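Local atomic coordinates of KLTH0A00704p (Lachancea thermotolerans, PDB entry 4J2G), a protein that is an Atg13-family autophagy protein whose N-terminal HORMA domain, the part crystallised here, probably mediates recruitment of PI 3-kinase. Residues Lys75-Phe80 with Pro87-Glu92; Leu129-Ile134 with Ile219-Ser224; Ile247-Thr252 with Ser256-Val261. The protein carries 1 engineered substitution. All coordinates share one frame; numbering follows the deposited sequence.

Contact 1 of 3, residues Lys75-Phe80 with Pro87-Glu92; sequences KPWTTF and PPLVIE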
loop_
_atom_site.group_PDB
_atom_site.type_symbol
_atom_site.label_atom_id
_atom_site.label_comp_id
_atom_site.label_asym_id
_atom_site.label_seq_id
_atom_site.Cartn_x
_atom_site.Cartn_y
_atom_site.Cartn_z
ATOM N N LYS A 75 -15.087 5.994 -5.858
ATOM C CA LYS A 75 -16.187 7.000 -5.785
ATOM C C LYS A 75 -15.878 8.258 -4.897
ATOM O O LYS A 75 -16.092 9.413 -5.339
ATOM C CB LYS A 75 -17.515 6.327 -5.424
ATOM C CG LYS A 75 -18.611 7.277 -4.971
ATOM C CD LYS A 75 -19.256 6.817 -3.662
ATOM C CE LYS A 75 -18.483 7.297 -2.439
ATOM N NZ LYS A 75 -18.325 6.176 -1.467
ATOM N N PRO A 76 -15.322 8.056 -3.678
ATOM C CA PRO A 76 -15.011 9.245 -2.941
ATOM C C PRO A 76 -14.139 10.262 -3.674
ATOM O O PRO A 76 -14.185 11.420 -3.277
ATOM C CB PRO A 76 -14.257 8.705 -1.737
ATOM C CG PRO A 76 -14.869 7.359 -1.531
ATOM C CD PRO A 76 -14.913 6.852 -2.927
ATOM N N TRP A 77 -13.383 9.879 -4.714
ATOM C CA TRP A 77 -12.454 10.852 -5.389
ATOM C C TRP A 77 -12.918 11.203 -6.777
ATOM O O TRP A 77 -12.455 12.196 -7.375
ATOM C CB TRP A 77 -10.983 10.267 -5.447
ATOM C CG TRP A 77 -10.510 10.023 -4.076
ATOM C CD1 TRP A 77 -9.912 10.962 -3.266
ATOM C CD2 TRP A 77 -10.651 8.831 -3.268
ATOM N NE1 TRP A 77 -9.674 10.448 -2.032
ATOM C CE2 TRP A 77 -10.122 9.149 -1.984
ATOM C CE3 TRP A 77 -11.149 7.553 -3.493
ATOM C CZ2 TRP A 77 -10.062 8.232 -0.935
ATOM C CZ3 TRP A 77 -11.150 6.618 -2.427
ATOM C CH2 TRP A 77 -10.596 6.970 -1.148
ATOM N N THR A 78 -13.790 10.370 -7.331
ATOM C CA THR A 78 -14.387 10.597 -8.648
ATOM C C THR A 78 -15.609 11.522 -8.557
ATOM O O THR A 78 -15.880 12.317 -9.493
ATOM C CB THR A 78 -14.796 9.310 -9.377
ATOM O OG1 THR A 78 -15.699 8.545 -8.550
ATOM C CG2 THR A 78 -13.564 8.476 -9.671
ATOM N N THR A 79 -16.307 11.434 -7.433
ATOM C CA THR A 79 -17.439 12.332 -7.140
ATOM C C THR A 79 -17.086 13.514 -6.212
ATOM O O THR A 79 -17.914 13.976 -5.458
ATOM C CB THR A 79 -18.590 11.586 -6.490
ATOM O OG1 THR A 79 -18.174 11.145 -5.209
ATOM C CG2 THR A 79 -19.005 10.374 -7.309
ATOM N N PHE A 80 -15.866 14.022 -6.292
ATOM C CA PHE A 80 -15.415 15.115 -5.440
ATOM C C PHE A 80 -15.660 16.492 -6.039
ATOM O O PHE A 80 -15.203 16.736 -7.174
ATOM C CB PHE A 80 -13.916 14.985 -5.276
ATOM C CG PHE A 80 -13.240 16.222 -4.708
ATOM C CD1 PHE A 80 -13.324 16.505 -3.331
ATOM C CD2 PHE A 80 -12.480 17.057 -5.528
ATOM C CE1 PHE A 80 -12.707 17.632 -2.807
ATOM C CE2 PHE A 80 -11.855 18.180 -5.004
ATOM C CZ PHE A 80 -11.980 18.473 -3.647
ATOM N N PRO A 87 -10.962 13.158 0.742
ATOM C CA PRO A 87 -10.636 12.260 1.873
ATOM C C PRO A 87 -9.217 11.672 1.711
ATOM O O PRO A 87 -8.776 11.510 0.590
ATOM C CB PRO A 87 -11.660 11.112 1.739
ATOM C CG PRO A 87 -12.637 11.546 0.697
ATOM C CD PRO A 87 -12.022 12.634 -0.130
ATOM N N PRO A 88 -8.506 11.370 2.817
ATOM C CA PRO A 88 -7.241 10.621 2.671
ATOM C C PRO A 88 -7.488 9.222 2.044
ATOM O O PRO A 88 -8.469 8.511 2.406
ATOM C CB PRO A 88 -6.731 10.508 4.131
ATOM C CG PRO A 88 -8.000 10.563 4.946
ATOM C CD PRO A 88 -8.843 11.605 4.238
ATOM N N LEU A 89 -6.612 8.880 1.104
ATOM C CA LEU A 89 -6.675 7.674 0.271
ATOM C C LEU A 89 -5.694 6.622 0.776
ATOM O O LEU A 89 -4.489 6.827 0.767
ATOM C CB LEU A 89 -6.429 8.020 -1.200
ATOM C CG LEU A 89 -6.336 7.092 -2.472
ATOM C CD1 LEU A 89 -6.367 5.614 -2.283
ATOM C CD2 LEU A 89 -7.401 7.457 -3.498
ATOM N N VAL A 90 -6.267 5.508 1.251
ATOM C CA VAL A 90 -5.559 4.386 1.806
ATOM C C VAL A 90 -5.588 3.197 0.870
ATOM O O VAL A 90 -6.615 2.871 0.304
ATOM C CB VAL A 90 -6.076 4.081 3.214
ATOM C CG1 VAL A 90 -5.515 2.740 3.812
ATOM C CG2 VAL A 90 -5.641 5.253 4.060
ATOM N N ILE A 91 -4.413 2.602 0.632
ATOM C CA ILE A 91 -4.325 1.390 -0.202
ATOM C C ILE A 91 -3.659 0.245 0.572
ATOM O O ILE A 91 -2.586 0.419 1.088
ATOM C CB ILE A 91 -3.588 1.639 -1.499
ATOM C CG1 ILE A 91 -4.376 2.677 -2.331
ATOM C CG2 ILE A 91 -3.497 0.361 -2.355
ATOM C CD1 ILE A 91 -3.643 3.117 -3.575
ATOM N N GLU A 92 -4.319 -0.900 0.658
ATOM C CA GLU A 92 -3.707 -2.062 1.321
ATOM C C GLU A 92 -3.307 -3.079 0.242
ATOM O O GLU A 92 -4.030 -3.277 -0.687
ATOM C CB GLU A 92 -4.705 -2.668 2.239
ATOM C CG GLU A 92 -5.004 -1.788 3.469
ATOM C CD GLU A 92 -5.838 -2.583 4.529
ATOM O OE1 GLU A 92 -6.583 -3.510 4.144
ATOM O OE2 GLU A 92 -5.717 -2.298 5.723
#

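Contact 2 of 3, residues Leu129-Ile134 with Ile219-Ser224; sequences LERWLI and IGLSKS. With SO4 (sulfate ion), chain C.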
loop_
_atom_site.group_PDB
_atom_site.type_symbol
_atom_site.label_atom_id
_atom_site.label_comp_id
_atom_site.label_asym_id
_atom_site.label_seq_id
_atom_site.Cartn_x
_atom_site.Cartn_y
_atom_site.Cartn_z
ATOM N N LEU A 129 0.808 -6.669 3.298
ATOM C CA LEU A 129 2.167 -6.486 2.908
ATOM C C LEU A 129 2.568 -4.987 2.848
ATOM O O LEU A 129 3.715 -4.657 3.099
ATOM C CB LEU A 129 2.348 -7.119 1.498
ATOM C CG LEU A 129 2.032 -8.614 1.297
ATOM C CD1 LEU A 129 2.054 -9.024 -0.145
ATOM C CD2 LEU A 129 2.964 -9.477 2.123
ATOM N N GLU A 130 1.653 -4.127 2.425
ATOM C CA GLU A 130 1.961 -2.716 2.269
ATOM C C GLU A 130 0.733 -1.933 2.620
ATOM O O GLU A 130 -0.398 -2.374 2.334
ATOM C CB GLU A 130 2.247 -2.324 0.814
ATOM C CG GLU A 130 3.307 -3.130 0.094
ATOM C CD GLU A 130 3.395 -2.767 -1.432
ATOM O OE1 GLU A 130 2.361 -2.427 -2.146
ATOM O OE2 GLU A 130 4.534 -2.867 -1.921
ATOM N N ARG A 131 0.940 -0.745 3.168
ATOM C CA ARG A 131 -0.215 0.161 3.298
ATOM C C ARG A 131 0.195 1.560 2.908
ATOM O O ARG A 131 1.062 2.129 3.541
ATOM C CB ARG A 131 -0.807 0.147 4.691
ATOM C CG ARG A 131 -2.129 0.922 4.822
ATOM C CD ARG A 131 -2.628 0.842 6.288
ATOM N NE ARG A 131 -3.294 -0.437 6.585
ATOM C CZ ARG A 131 -2.974 -1.268 7.586
ATOM N NH1 ARG A 131 -1.987 -0.999 8.423
ATOM N NH2 ARG A 131 -3.680 -2.380 7.767
ATOM N N TRP A 132 -0.458 2.086 1.880
ATOM C CA TRP A 132 -0.117 3.412 1.293
ATOM C C TRP A 132 -1.131 4.391 1.817
ATOM O O TRP A 132 -2.286 4.037 2.088
ATOM C CB TRP A 132 -0.284 3.365 -0.233
ATOM C CG TRP A 132 0.647 2.466 -0.944
ATOM C CD1 TRP A 132 0.523 1.072 -1.096
ATOM C CD2 TRP A 132 1.827 2.838 -1.636
ATOM N NE1 TRP A 132 1.589 0.599 -1.796
ATOM C CE2 TRP A 132 2.379 1.650 -2.189
ATOM C CE3 TRP A 132 2.493 4.073 -1.847
ATOM C CZ2 TRP A 132 3.555 1.639 -2.953
ATOM C CZ3 TRP A 132 3.640 4.066 -2.585
ATOM C CH2 TRP A 132 4.188 2.840 -3.132
ATOM N N LEU A 133 -0.720 5.629 1.936
ATOM C CA LEU A 133 -1.606 6.698 2.370
ATOM C C LEU A 133 -1.239 7.894 1.470
ATOM O O LEU A 133 -0.081 8.263 1.411
ATOM C CB LEU A 133 -1.203 7.117 3.762
ATOM C CG LEU A 133 -1.920 8.376 4.275
ATOM C CD1 LEU A 133 -3.455 8.226 4.347
ATOM C CD2 LEU A 133 -1.366 8.903 5.595
ATOM N N ILE A 134 -2.226 8.461 0.800
ATOM C CA ILE A 134 -2.080 9.659 -0.063
ATOM C C ILE A 134 -3.119 10.609 0.511
ATOM O O ILE A 134 -4.272 10.191 0.865
ATOM C CB ILE A 134 -2.450 9.314 -1.507
ATOM C CG1 ILE A 134 -1.590 8.114 -1.974
ATOM C CG2 ILE A 134 -2.288 10.536 -2.429
ATOM C CD1 ILE A 134 -2.190 7.386 -3.158
ATOM N N ILE A 219 -3.595 -11.768 8.744
ATOM C CA ILE A 219 -2.335 -11.429 9.396
ATOM C C ILE A 219 -2.038 -9.961 9.070
ATOM O O ILE A 219 -1.664 -9.622 7.920
ATOM C CB ILE A 219 -1.157 -12.285 8.870
ATOM C CG1 ILE A 219 -1.383 -13.788 9.048
ATOM C CG2 ILE A 219 0.171 -11.865 9.489
ATOM C CD1 ILE A 219 -1.261 -14.282 10.464
ATOM N N GLY A 220 -2.165 -9.097 10.075
ATOM C CA GLY A 220 -1.955 -7.663 9.961
ATOM C C GLY A 220 -0.479 -7.271 9.735
ATOM O O GLY A 220 0.435 -8.045 10.009
ATOM N N LEU A 221 -0.243 -6.062 9.232
ATOM C CA LEU A 221 1.127 -5.513 9.241
ATOM C C LEU A 221 1.827 -5.620 10.600
ATOM O O LEU A 221 3.045 -5.800 10.639
ATOM C CB LEU A 221 1.117 -4.050 8.788
ATOM C CG LEU A 221 1.137 -3.792 7.283
ATOM C CD1 LEU A 221 1.449 -2.325 7.114
ATOM C CD2 LEU A 221 2.126 -4.690 6.485
ATOM N N SER A 222 1.061 -5.511 11.702
ATOM C CA SER A 222 1.619 -5.558 13.091
ATOM C C SER A 222 2.276 -6.900 13.506
ATOM O O SER A 222 3.221 -6.899 14.303
ATOM C CB SER A 222 0.555 -5.170 14.139
ATOM O OG SER A 222 -0.422 -6.227 14.318
ATOM N N LYS A 223 1.766 -8.017 12.978
ATOM C CA LYS A 223 2.322 -9.335 13.229
ATOM C C LYS A 223 3.701 -9.457 12.571
ATOM O O LYS A 223 3.858 -9.447 11.355
ATOM C CB LYS A 223 1.360 -10.442 12.748
ATOM C CG LYS A 223 0.264 -10.809 13.749
ATOM C CD LYS A 223 0.748 -11.734 14.888
ATOM C CE LYS A 223 1.332 -10.975 16.092
ATOM N NZ LYS A 223 1.021 -11.617 17.412
ATOM N N SER A 224 4.720 -9.546 13.383
ATOM C CA SER A 224 6.029 -9.749 12.863
ATOM C C SER A 224 5.951 -11.240 12.756
ATOM O O SER A 224 5.138 -11.888 13.446
ATOM C CB SER A 224 7.050 -9.295 13.908
ATOM O OG SER A 224 6.946 -10.110 15.037
HETATM S S SO4 C . -2.481 -3.830 10.842
HETATM O O1 SO4 C . -2.306 -2.435 11.189
HETATM O O2 SO4 C . -1.501 -4.500 11.707
HETATM O O3 SO4 C . -3.782 -4.499 11.079
HETATM O O4 SO4 C . -2.271 -3.941 9.385
#

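Contact 3 of 3, residues Ile247-Thr252 with Ser256-Val261; sequences ITPIRT and SLRISV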
loop_
_atom_site.group_PDB
_atom_site.type_symbol
_atom_site.label_atom_id
_atom_site.label_comp_id
_atom_site.label_asym_id
_atom_site.label_seq_id
_atom_site.Cartn_x
_atom_site.Cartn_y
_atom_site.Cartn_z
ATOM N N ILE A 247 7.427 10.370 0.299
ATOM C CA ILE A 247 7.828 11.234 -0.783
ATOM C C ILE A 247 7.883 12.657 -0.217
ATOM O O ILE A 247 7.192 12.978 0.769
ATOM C CB ILE A 247 6.887 10.994 -1.976
ATOM C CG1 ILE A 247 6.691 9.458 -2.090
ATOM C CG2 ILE A 247 7.506 11.469 -3.259
ATOM C CD1 ILE A 247 6.317 8.900 -3.457
ATOM N N THR A 248 8.791 13.466 -0.763
ATOM C CA THR A 248 8.900 14.891 -0.417
ATOM C C THR A 248 7.548 15.491 -0.696
ATOM O O THR A 248 6.954 15.204 -1.734
ATOM C CB THR A 248 9.912 15.614 -1.328
ATOM O OG1 THR A 248 11.108 14.820 -1.442
ATOM C CG2 THR A 248 10.231 17.020 -0.782
ATOM N N PRO A 249 7.022 16.285 0.238
ATOM C CA PRO A 249 5.681 16.722 -0.057
ATOM C C PRO A 249 5.646 17.735 -1.178
ATOM O O PRO A 249 6.650 18.418 -1.465
ATOM C CB PRO A 249 5.218 17.309 1.268
ATOM C CG PRO A 249 6.027 16.561 2.298
ATOM C CD PRO A 249 7.380 16.554 1.640
ATOM N N ILE A 250 4.528 17.778 -1.872
ATOM C CA ILE A 250 4.348 18.826 -2.834
ATOM C C ILE A 250 3.640 19.981 -2.140
ATOM O O ILE A 250 2.567 19.813 -1.534
ATOM C CB ILE A 250 3.672 18.327 -4.103
ATOM C CG1 ILE A 250 4.656 17.392 -4.800
ATOM C CG2 ILE A 250 3.323 19.496 -5.001
ATOM C CD1 ILE A 250 4.221 16.923 -6.163
ATOM N N ARG A 251 4.323 21.126 -2.169
ATOM C CA ARG A 251 3.827 22.348 -1.559
ATOM C C ARG A 251 2.780 22.963 -2.470
ATOM O O ARG A 251 3.053 23.203 -3.651
ATOM C CB ARG A 251 4.973 23.328 -1.303
ATOM C CG ARG A 251 5.471 23.358 0.141
ATOM C CD ARG A 251 6.314 22.148 0.527
ATOM N NE ARG A 251 5.950 21.666 1.870
ATOM C CZ ARG A 251 6.721 20.902 2.642
ATOM N NH1 ARG A 251 7.930 20.521 2.207
ATOM N NH2 ARG A 251 6.283 20.517 3.851
ATOM N N THR A 252 1.577 23.148 -1.924
ATOM C CA THR A 252 0.485 23.830 -2.611
ATOM C C THR A 252 -0.347 24.771 -1.696
ATOM O O THR A 252 -0.412 24.596 -0.459
ATOM C CB THR A 252 -0.447 22.812 -3.275
ATOM O OG1 THR A 252 -0.834 23.313 -4.549
ATOM C CG2 THR A 252 -1.690 22.551 -2.426
ATOM N N SER A 256 -0.242 20.584 1.721
ATOM C CA SER A 256 0.817 19.759 1.161
ATOM C C SER A 256 0.305 18.420 0.649
ATOM O O SER A 256 -0.535 17.735 1.294
ATOM C CB SER A 256 1.920 19.570 2.170
ATOM O OG SER A 256 2.587 20.789 2.331
ATOM N N LEU A 257 0.765 18.049 -0.531
ATOM C CA LEU A 257 0.427 16.699 -0.995
ATOM C C LEU A 257 1.457 15.698 -0.438
ATOM O O LEU A 257 2.625 15.795 -0.747
ATOM C CB LEU A 257 0.316 16.679 -2.506
ATOM C CG LEU A 257 -0.634 15.702 -3.237
ATOM C CD1 LEU A 257 -0.195 15.697 -4.692
ATOM C CD2 LEU A 257 -0.682 14.252 -2.753
ATOM N N ARG A 258 1.024 14.779 0.424
ATOM C CA ARG A 258 1.956 13.850 1.117
ATOM C C ARG A 258 1.578 12.401 0.751
ATOM O O ARG A 258 0.410 11.995 0.933
ATOM C CB ARG A 258 1.827 13.969 2.656
ATOM C CG ARG A 258 2.227 15.313 3.254
ATOM C CD ARG A 258 2.128 15.359 4.765
ATOM N NE ARG A 258 2.359 16.700 5.344
ATOM C CZ ARG A 258 3.526 17.369 5.435
ATOM N NH1 ARG A 258 4.684 16.878 4.981
ATOM N NH2 ARG A 258 3.538 18.563 6.021
ATOM N N ILE A 259 2.554 11.653 0.223
ATOM C CA ILE A 259 2.455 10.205 -0.037
ATOM C C ILE A 259 3.443 9.460 0.833
ATOM O O ILE A 259 4.619 9.774 0.851
ATOM C CB ILE A 259 2.821 9.854 -1.501
ATOM C CG1 ILE A 259 1.825 10.566 -2.410
ATOM C CG2 ILE A 259 2.720 8.294 -1.719
ATOM C CD1 ILE A 259 2.268 10.705 -3.840
ATOM N N SER A 260 2.973 8.479 1.543
ATOM C CA SER A 260 3.861 7.591 2.308
ATOM C C SER A 260 3.393 6.099 2.199
ATOM O O SER A 260 2.285 5.845 1.780
ATOM C CB SER A 260 3.876 8.025 3.754
ATOM O OG SER A 260 2.526 7.861 4.238
ATOM N N VAL A 261 4.268 5.138 2.530
ATOM C CA VAL A 261 3.940 3.715 2.478
ATOM C C VAL A 261 4.707 3.070 3.614
ATOM O O VAL A 261 5.864 3.359 3.814
ATOM C CB VAL A 261 4.259 3.021 1.096
ATOM C CG1 VAL A 261 5.737 3.099 0.784
ATOM C CG2 VAL A 261 3.830 1.524 1.126
HETATM O O HOH W 1 5.262 12.722 2.272
HETATM O O HOH W 2 4.585 13.122 -1.685
HETATM O O HOH W 3 6.674 19.046 6.465
#

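Contact 1 of 3, residues Lys75-Phe80 with Pro87-Glu92
The indole of W77 lies against L89 and P87, and through it the short helix 70-78 packs on the end of strand 89-96 in the antiparallel sheet of this HORMA domain. L89 brings one methyl, CD2, down over the indole: it sits 3.5 Å from the centroid of the six-membered ring and only 12° off the ring normal, a clear CH-pi contact. Since CG of L89 stands anti to its own backbone N (chi1 177°), the branch is carried toward the helix, while CB comes alongside the rim of the ring, 3.6 Å from CZ2 of W77. The opposite face of the indole is covered near its rim by CB of P76, the preceding residue, so the ring is held between a leucine methyl and a proline ring.

Its edge is used differently. NE1 points at the carbonyl of P87, giving a hydrogen bond of 3.0 Å from W77 NE1 to P87 O, with an N-H...O angle of 161°; the acceptor lies close to the ring plane, though the donor is tilted from the plane of the carbonyl. A tryptophan suits this place because it offers two broad apolar faces and a single N-H with which to hold the carbonyl of the loop that leads into the strand. P87 adds its ring, with CG 4.1 Å from CB of P76, and that ring restricts phi to a value that an extended approach to the strand can use.

Around the contact, F30 of helix 18-39 meets the W77 ring and I206 of strand 201-208 touches both W77 and L89. Where the helix ends, K75 O receives two donors from one residue: the backbone N of T79 and its hydroxyl, OG1, the latter 2.7 Å from K75 O and standing above the carbonyl plane.

Contact 2 of 3, residues Leu129-Ile134 with Ile219-Ser224
R131 and L221 touch through van der Waals contact, yet both also hold the same sulfate ion, which bridges strand and loop where no direct hydrogen bond joins them. The ion probably comes from the crystallisation liquor. R131 presents the edge of its guanidinium, its plane running close to the sulfur. NH2 of R131 reaches sulfate O4 at 2.7 Å, while NH1 of R131 donates to O1 at 3.1 Å and more weakly to O4. The side chain leaves the strand extended and then bends at chi3 (-80°), which turns the guanidinium to the ion.

From the loop, backbone N-H groups complete the site: L221 N lies 2.9 Å from sulfate O4 and S222 N 2.8 Å from sulfate O2, with a weak bond from S222 OG to O2. They belong to a type I beta turn running from G220 to K223, whose first residue, lacking a side chain, lets O2 come close to its carbonyl carbon. On the strand, L129 and E130 both face T93 of strand 89-96, a classic beta bulge within the antiparallel sheet of this HORMA domain.

L221 packs on this bulge. Its CD2 lies 3.7 Å from the carbonyl carbon of L129, and its CD1 is 3.9 Å from R131 NH1, approaching the guanidinium obliquely; a branched leucine can thus cover the backbone with one methyl and the arginine with the other. E92, on neighbouring strand 89-96, gives R131 NH2 a second, charged partner through a salt bridge from OE2. E130 turns away from the loop: its OE1 accepts from T93 OG1 and, from above the carboxylate plane, from W132 NE1 at 3.1 Å, with an N-H...O angle of 171°.

Contact 3 of 3, residues Ile247-Thr252 with Ser256-Val261
L257 O is approached by three groups: I250 N donates to it at 3.0 Å, in the carbonyl plane and on a lone pair, CA of P249 adds a C-H...O contact, and a water donates weakly. In return, L257 N gives its hydrogen to I250 O at 2.7 Å, which makes I250 and L257 a hydrogen-bonded pair of an antiparallel beta hairpin. R251 and S256 form the next, non-hydrogen-bonded pair.

Further along, the strands rejoin through a nearly straight bond of 2.9 Å from I247 N to I259 O. Two residues, T248 and P249, thus stand opposite one, R258. Proline suits this irregular spot, since P249 has no N-H to leave without a partner. A water accepts from I259 N and donates to T248 O, bridging the gap.

On one face, the side chains of I247 and I259 run side by side in the same direction. CG1 of I247 lies beside the backbone N, opposite the carbonyl carbon (chi1 -43°), which sets it 3.9 Å from CB of I259. On the other, R251 and R258 approach with their guanidinium planes 86° apart and NH2 of R251 4.0 Å from NH2 of R258. A water accepts from both NH2 groups, which may ease the repulsion at this solvent-exposed spot.

The branched apolar residues meet the helices: I247 and I259 touch L167 of helix 158-177, while L257 reaches L164 there and F29 and F30 of helix 18-39. Strand 255-264 is flanked by strand 242-252 at the sheet's edge and by strand 126-136 on its other side.

From the N terminus, contact 1 comes first, closing a six-residue loop between helix 70-78 and strand 89-96. Contact 2 then closes a far longer one, of 84 residues, that takes in helices 158-177 and 179-187 and strand 201-208. Contact 3 follows as a tight hairpin with three residues between its segments. The three loops lie in series, none nesting in or crossing another. Space brings them together: strand 126-136 of contact 2 lies between strands 89-96 and 255-264, with probable backbone bonds from L89 N to I134 O and from L133 N to S260 O. Contacts 1 and 3 flank it without touching, their nearest atoms about 7 Å apart.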